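Local coordinates for protein sensory transduction histidine kinase, putative (Borrelia burgdorferi, PDB 5BWJ) that is probably a membrane-bound hybrid histidine kinase that autophosphorylates in a phosphorelay, this part being its periplasmic Venus flytrap sensor domain for small molecules, at residues 10-20 with 28-39. Residues are numbered along the deposited sequence; the frame is centred on the assembly and turned at random.
Sequences FKLVDQFFPFY and YEGLIFSILDKW
In the beta-alpha-beta unit that opens this Venus flytrap domain, strand 10-13 packs against helix 32-39: Phe10 meets Leu36 and Trp39, Leu12 meets Ile32 and Phe33. The two axes run nearly antiparallel (159°) and approach to 12.0 Å. Leu36 CD2 sits over the face of the Phe10 ring, 3.6 Å from its centroid, a CH-pi contact. The same ring turns its edge to the face of Trp39, the planes at 81°, making a T-shaped pair, while Trp39 NE1 hydrogen-bonds Asn203 O. Farther along, Leu12 CD1 lies 3.9 Å from Ile32 CG2 and touches the Phe33 ring. The helix start is tied to the loop by Ile32 N, which donates to Phe19 O over 3.1 Å, in the carbonyl plane and on a lone pair; Leu31 N reaches Pro18 O only weakly. Leu31 CD1 lies 3.7 Å from Phe19 CD1. Tyr20 OH donates to Val13 O at 2.8 Å, linking the loop's far end to the end of the strand; Phe19 and Tyr20 form a classic beta bulge opposite Phe16. Strand 6-13, helix 32-42 and parallel strand 45-52 make a beta-alpha-beta crossover, with loop and short hairpin between strand and helix, as in periplasmic-binding-protein-like lobes.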
loop_
_atom_site.group_PDB
_atom_site.type_symbol
_atom_site.label_atom_id
_atom_site.label_comp_id
_atom_site.label_asym_id
_atom_site.label_seq_id
_atom_site.Cartn_x
_atom_site.Cartn_y
_atom_site.Cartn_z
ATOM N N PHE B 10 9.532 20.223 -5.359
ATOM C CA PHE B 10 9.231 19.027 -4.581
ATOM C C PHE B 10 10.401 18.053 -4.647
ATOM O O PHE B 10 10.846 17.678 -5.732
ATOM C CB PHE B 10 7.953 18.358 -5.092
ATOM C CG PHE B 10 6.691 19.077 -4.700
ATOM C CD1 PHE B 10 5.959 18.668 -3.598
ATOM C CD2 PHE B 10 6.239 20.161 -5.431
ATOM C CE1 PHE B 10 4.795 19.327 -3.233
ATOM C CE2 PHE B 10 5.080 20.825 -5.073
ATOM C CZ PHE B 10 4.355 20.404 -3.970
ATOM N N LYS B 11 10.905 17.660 -3.482
ATOM C CA LYS B 11 11.980 16.675 -3.406
ATOM C C LYS B 11 11.437 15.314 -2.992
ATOM O O LYS B 11 10.960 15.138 -1.868
ATOM C CB LYS B 11 13.065 17.129 -2.428
ATOM C CG LYS B 11 14.018 18.161 -3.009
ATOM C CD LYS B 11 15.229 18.358 -2.113
ATOM C CE LYS B 11 16.200 19.366 -2.695
ATOM N NZ LYS B 11 16.750 18.936 -4.010
ATOM N N LEU B 12 11.506 14.357 -3.912
ATOM C CA LEU B 12 11.051 12.997 -3.650
ATOM C C LEU B 12 12.203 12.166 -3.098
ATOM O O LEU B 12 13.164 11.864 -3.807
ATOM C CB LEU B 12 10.488 12.364 -4.926
ATOM C CG LEU B 12 9.405 13.186 -5.636
ATOM C CD1 LEU B 12 8.885 12.462 -6.868
ATOM C CD2 LEU B 12 8.259 13.517 -4.699
ATOM N N VAL B 13 12.102 11.805 -1.823
ATOM C CA VAL B 13 13.190 11.126 -1.130
ATOM C C VAL B 13 13.076 9.609 -1.257
ATOM O O VAL B 13 12.014 9.036 -1.011
ATOM C CB VAL B 13 13.225 11.506 0.365
ATOM C CG1 VAL B 13 14.445 10.894 1.048
ATOM C CG2 VAL B 13 13.235 13.018 0.528
ATOM N N ASP B 14 14.181 8.974 -1.642
ATOM C CA ASP B 14 14.269 7.518 -1.704
ATOM C C ASP B 14 13.200 6.959 -2.652
ATOM O O ASP B 14 13.083 7.420 -3.790
ATOM C CB ASP B 14 14.142 6.933 -0.290
ATOM C CG ASP B 14 14.580 5.479 -0.207
ATOM O OD1 ASP B 14 15.297 5.008 -1.116
ATOM O OD2 ASP B 14 14.205 4.803 0.774
ATOM N N GLN B 15 12.429 5.975 -2.195
ATOM C CA GLN B 15 11.350 5.403 -2.993
ATOM C C GLN B 15 10.132 5.161 -2.111
ATOM O O GLN B 15 10.259 4.944 -0.904
ATOM C CB GLN B 15 11.795 4.100 -3.657
ATOM C CG GLN B 15 13.019 4.249 -4.551
ATOM C CD GLN B 15 13.350 2.972 -5.294
ATOM O OE1 GLN B 15 12.537 2.459 -6.066
ATOM N NE2 GLN B 15 14.545 2.443 -5.059
ATOM N N PHE B 16 8.956 5.197 -2.727
ATOM C CA PHE B 16 7.694 5.167 -1.996
ATOM C C PHE B 16 6.603 4.586 -2.890
ATOM O O PHE B 16 5.827 5.321 -3.494
ATOM C CB PHE B 16 7.331 6.585 -1.530
ATOM C CG PHE B 16 6.123 6.661 -0.631
ATOM C CD1 PHE B 16 5.642 7.896 -0.227
ATOM C CD2 PHE B 16 5.478 5.520 -0.181
ATOM C CE1 PHE B 16 4.537 7.991 0.597
ATOM C CE2 PHE B 16 4.373 5.611 0.645
ATOM C CZ PHE B 16 3.902 6.848 1.033
ATOM N N PHE B 17 6.554 3.260 -2.976
ATOM C CA PHE B 17 5.579 2.587 -3.827
ATOM C C PHE B 17 4.167 2.840 -3.307
ATOM O O PHE B 17 3.932 2.747 -2.104
ATOM C CB PHE B 17 5.857 1.081 -3.878
ATOM C CG PHE B 17 4.985 0.332 -4.853
ATOM C CD1 PHE B 17 5.448 0.033 -6.124
ATOM C CD2 PHE B 17 3.706 -0.072 -4.499
ATOM C CE1 PHE B 17 4.653 -0.653 -7.024
ATOM C CE2 PHE B 17 2.906 -0.758 -5.396
ATOM C CZ PHE B 17 3.382 -1.051 -6.661
ATOM N N PRO B 18 3.212 3.150 -4.203
ATOM C CA PRO B 18 3.280 3.325 -5.659
ATOM C C PRO B 18 3.398 4.788 -6.095
ATOM O O PRO B 18 3.203 5.091 -7.272
ATOM C CB PRO B 18 1.948 2.742 -6.122
ATOM C CG PRO B 18 1.005 3.152 -5.029
ATOM C CD PRO B 18 1.811 3.138 -3.742
ATOM N N PHE B 19 3.697 5.680 -5.158
ATOM C CA PHE B 19 3.762 7.108 -5.462
ATOM C C PHE B 19 4.948 7.444 -6.360
ATOM O O PHE B 19 4.811 8.201 -7.319
ATOM C CB PHE B 19 3.822 7.919 -4.167
ATOM C CG PHE B 19 2.557 7.846 -3.363
ATOM C CD1 PHE B 19 1.546 8.773 -3.556
ATOM C CD2 PHE B 19 2.368 6.838 -2.434
ATOM C CE1 PHE B 19 0.376 8.703 -2.826
ATOM C CE2 PHE B 19 1.200 6.761 -1.702
ATOM C CZ PHE B 19 0.202 7.695 -1.898
ATOM N N TYR B 20 6.111 6.882 -6.052
ATOM C CA TYR B 20 7.260 6.994 -6.937
ATOM C C TYR B 20 8.277 5.911 -6.610
ATOM O O TYR B 20 8.576 5.658 -5.442
ATOM C CB TYR B 20 7.900 8.385 -6.842
ATOM C CG TYR B 20 8.307 8.794 -5.447
ATOM C CD1 TYR B 20 9.574 8.502 -4.960
ATOM C CD2 TYR B 20 7.428 9.480 -4.619
ATOM C CE1 TYR B 20 9.951 8.874 -3.685
ATOM C CE2 TYR B 20 7.794 9.855 -3.343
ATOM C CZ TYR B 20 9.056 9.550 -2.881
ATOM O OH TYR B 20 9.424 9.926 -1.612
ATOM N N TYR B 28 11.930 6.901 -12.981
ATOM C CA TYR B 28 10.980 6.858 -11.875
ATOM C C TYR B 28 9.548 6.745 -12.374
ATOM O O TYR B 28 9.041 7.634 -13.058
ATOM C CB TYR B 28 11.125 8.099 -10.997
ATOM C CG TYR B 28 12.272 8.011 -10.019
ATOM C CD1 TYR B 28 12.116 7.378 -8.794
ATOM C CD2 TYR B 28 13.512 8.560 -10.321
ATOM C CE1 TYR B 28 13.160 7.294 -7.895
ATOM C CE2 TYR B 28 14.562 8.481 -9.429
ATOM C CZ TYR B 28 14.382 7.847 -8.217
ATOM O OH TYR B 28 15.425 7.766 -7.325
ATOM N N GLU B 29 8.910 5.634 -12.026
ATOM C CA GLU B 29 7.498 5.426 -12.297
ATOM C C GLU B 29 6.698 5.773 -11.047
ATOM O O GLU B 29 7.218 5.696 -9.937
ATOM C CB GLU B 29 7.246 3.980 -12.721
ATOM C CG GLU B 29 5.798 3.674 -13.061
ATOM C CD GLU B 29 5.651 2.940 -14.374
ATOM O OE1 GLU B 29 6.487 2.058 -14.670
ATOM O OE2 GLU B 29 4.700 3.254 -15.117
ATOM N N GLY B 30 5.438 6.159 -11.222
ATOM C CA GLY B 30 4.587 6.465 -10.088
ATOM C C GLY B 30 3.424 7.372 -10.426
ATOM O O GLY B 30 3.329 7.896 -11.537
ATOM N N LEU B 31 2.542 7.564 -9.449
ATOM C CA LEU B 31 1.330 8.353 -9.635
ATOM C C LEU B 31 1.419 9.726 -8.968
ATOM O O LEU B 31 0.504 10.539 -9.101
ATOM C CB LEU B 31 0.120 7.585 -9.089
ATOM C CG LEU B 31 0.193 7.110 -7.634
ATOM C CD1 LEU B 31 -0.322 8.170 -6.681
ATOM C CD2 LEU B 31 -0.580 5.816 -7.458
ATOM N N ILE B 32 2.511 9.984 -8.252
ATOM C CA ILE B 32 2.659 11.244 -7.523
ATOM C C ILE B 32 2.707 12.430 -8.481
ATOM O O ILE B 32 2.254 13.526 -8.150
ATOM C CB ILE B 32 3.937 11.256 -6.643
ATOM C CG1 ILE B 32 3.943 12.463 -5.697
ATOM C CG2 ILE B 32 5.200 11.280 -7.504
ATOM C CD1 ILE B 32 2.872 12.430 -4.627
ATOM N N PHE B 33 3.257 12.200 -9.668
ATOM C CA PHE B 33 3.423 13.259 -10.655
ATOM C C PHE B 33 2.062 13.759 -11.125
ATOM O O PHE B 33 1.866 14.957 -11.332
ATOM C CB PHE B 33 4.257 12.755 -11.835
ATOM C CG PHE B 33 5.478 11.984 -11.420
ATOM C CD1 PHE B 33 6.610 12.643 -10.968
ATOM C CD2 PHE B 33 5.488 10.599 -11.467
ATOM C CE1 PHE B 33 7.732 11.935 -10.575
ATOM C CE2 PHE B 33 6.607 9.886 -11.076
ATOM C CZ PHE B 33 7.731 10.557 -10.630
ATOM N N SER B 34 1.122 12.831 -11.278
ATOM C CA SER B 34 -0.253 13.170 -11.624
ATOM C C SER B 34 -0.913 13.987 -10.516
ATOM O O SER B 34 -1.619 14.959 -10.786
ATOM C CB SER B 34 -1.062 11.899 -11.890
ATOM O OG SER B 34 -2.432 12.200 -12.100
ATOM N N ILE B 35 -0.680 13.585 -9.270
ATOM C CA ILE B 35 -1.244 14.281 -8.119
ATOM C C ILE B 35 -0.697 15.702 -8.004
ATOM O O ILE B 35 -1.445 16.641 -7.738
ATOM C CB ILE B 35 -0.948 13.532 -6.803
ATOM C CG1 ILE B 35 -1.530 12.118 -6.850
ATOM C CG2 ILE B 35 -1.528 14.291 -5.606
ATOM C CD1 ILE B 35 -1.082 11.236 -5.704
ATOM N N LEU B 36 0.611 15.849 -8.189
ATOM C CA LEU B 36 1.262 17.148 -8.049
ATOM C C LEU B 36 0.806 18.133 -9.122
ATOM O O LEU B 36 0.663 19.324 -8.851
ATOM C CB LEU B 36 2.783 16.988 -8.095
ATOM C CG LEU B 36 3.423 16.318 -6.875
ATOM C CD1 LEU B 36 4.894 16.026 -7.132
ATOM C CD2 LEU B 36 3.268 17.179 -5.631
ATOM N N ASP B 37 0.581 17.640 -10.336
ATOM C CA ASP B 37 0.058 18.477 -11.411
ATOM C C ASP B 37 -1.345 18.977 -11.073
ATOM O O ASP B 37 -1.700 20.109 -11.396
ATOM C CB ASP B 37 0.037 17.711 -12.736
ATOM C CG ASP B 37 1.424 17.527 -13.331
ATOM O OD1 ASP B 37 2.304 18.378 -13.083
ATOM O OD2 ASP B 37 1.635 16.532 -14.055
ATOM N N LYS B 38 -2.139 18.132 -10.425
ATOM C CA LYS B 38 -3.477 18.529 -10.001
ATOM C C LYS B 38 -3.402 19.588 -8.908
ATOM O O LYS B 38 -4.082 20.614 -8.979
ATOM C CB LYS B 38 -4.273 17.319 -9.504
ATOM C CG LYS B 38 -4.801 16.423 -10.609
ATOM C CD LYS B 38 -5.817 15.436 -10.065
ATOM C CE LYS B 38 -6.567 14.736 -11.181
ATOM N NZ LYS B 38 -7.744 13.991 -10.660
ATOM N N TRP B 39 -2.574 19.333 -7.899
ATOM C CA TRP B 39 -2.372 20.282 -6.811
ATOM C C TRP B 39 -1.888 21.623 -7.347
ATOM O O TRP B 39 -2.275 22.680 -6.848
ATOM C CB TRP B 39 -1.368 19.729 -5.797
ATOM C CG TRP B 39 -1.009 20.701 -4.708
ATOM C CD1 TRP B 39 -1.597 20.812 -3.481
ATOM C CD2 TRP B 39 0.024 21.695 -4.749
ATOM N NE1 TRP B 39 -0.996 21.813 -2.757
ATOM C CE2 TRP B 39 0.001 22.371 -3.512
ATOM C CE3 TRP B 39 0.963 22.078 -5.711
ATOM C CZ2 TRP B 39 0.882 23.410 -3.214
ATOM C CZ3 TRP B 39 1.836 23.108 -5.412
ATOM C CH2 TRP B 39 1.789 23.762 -4.174
#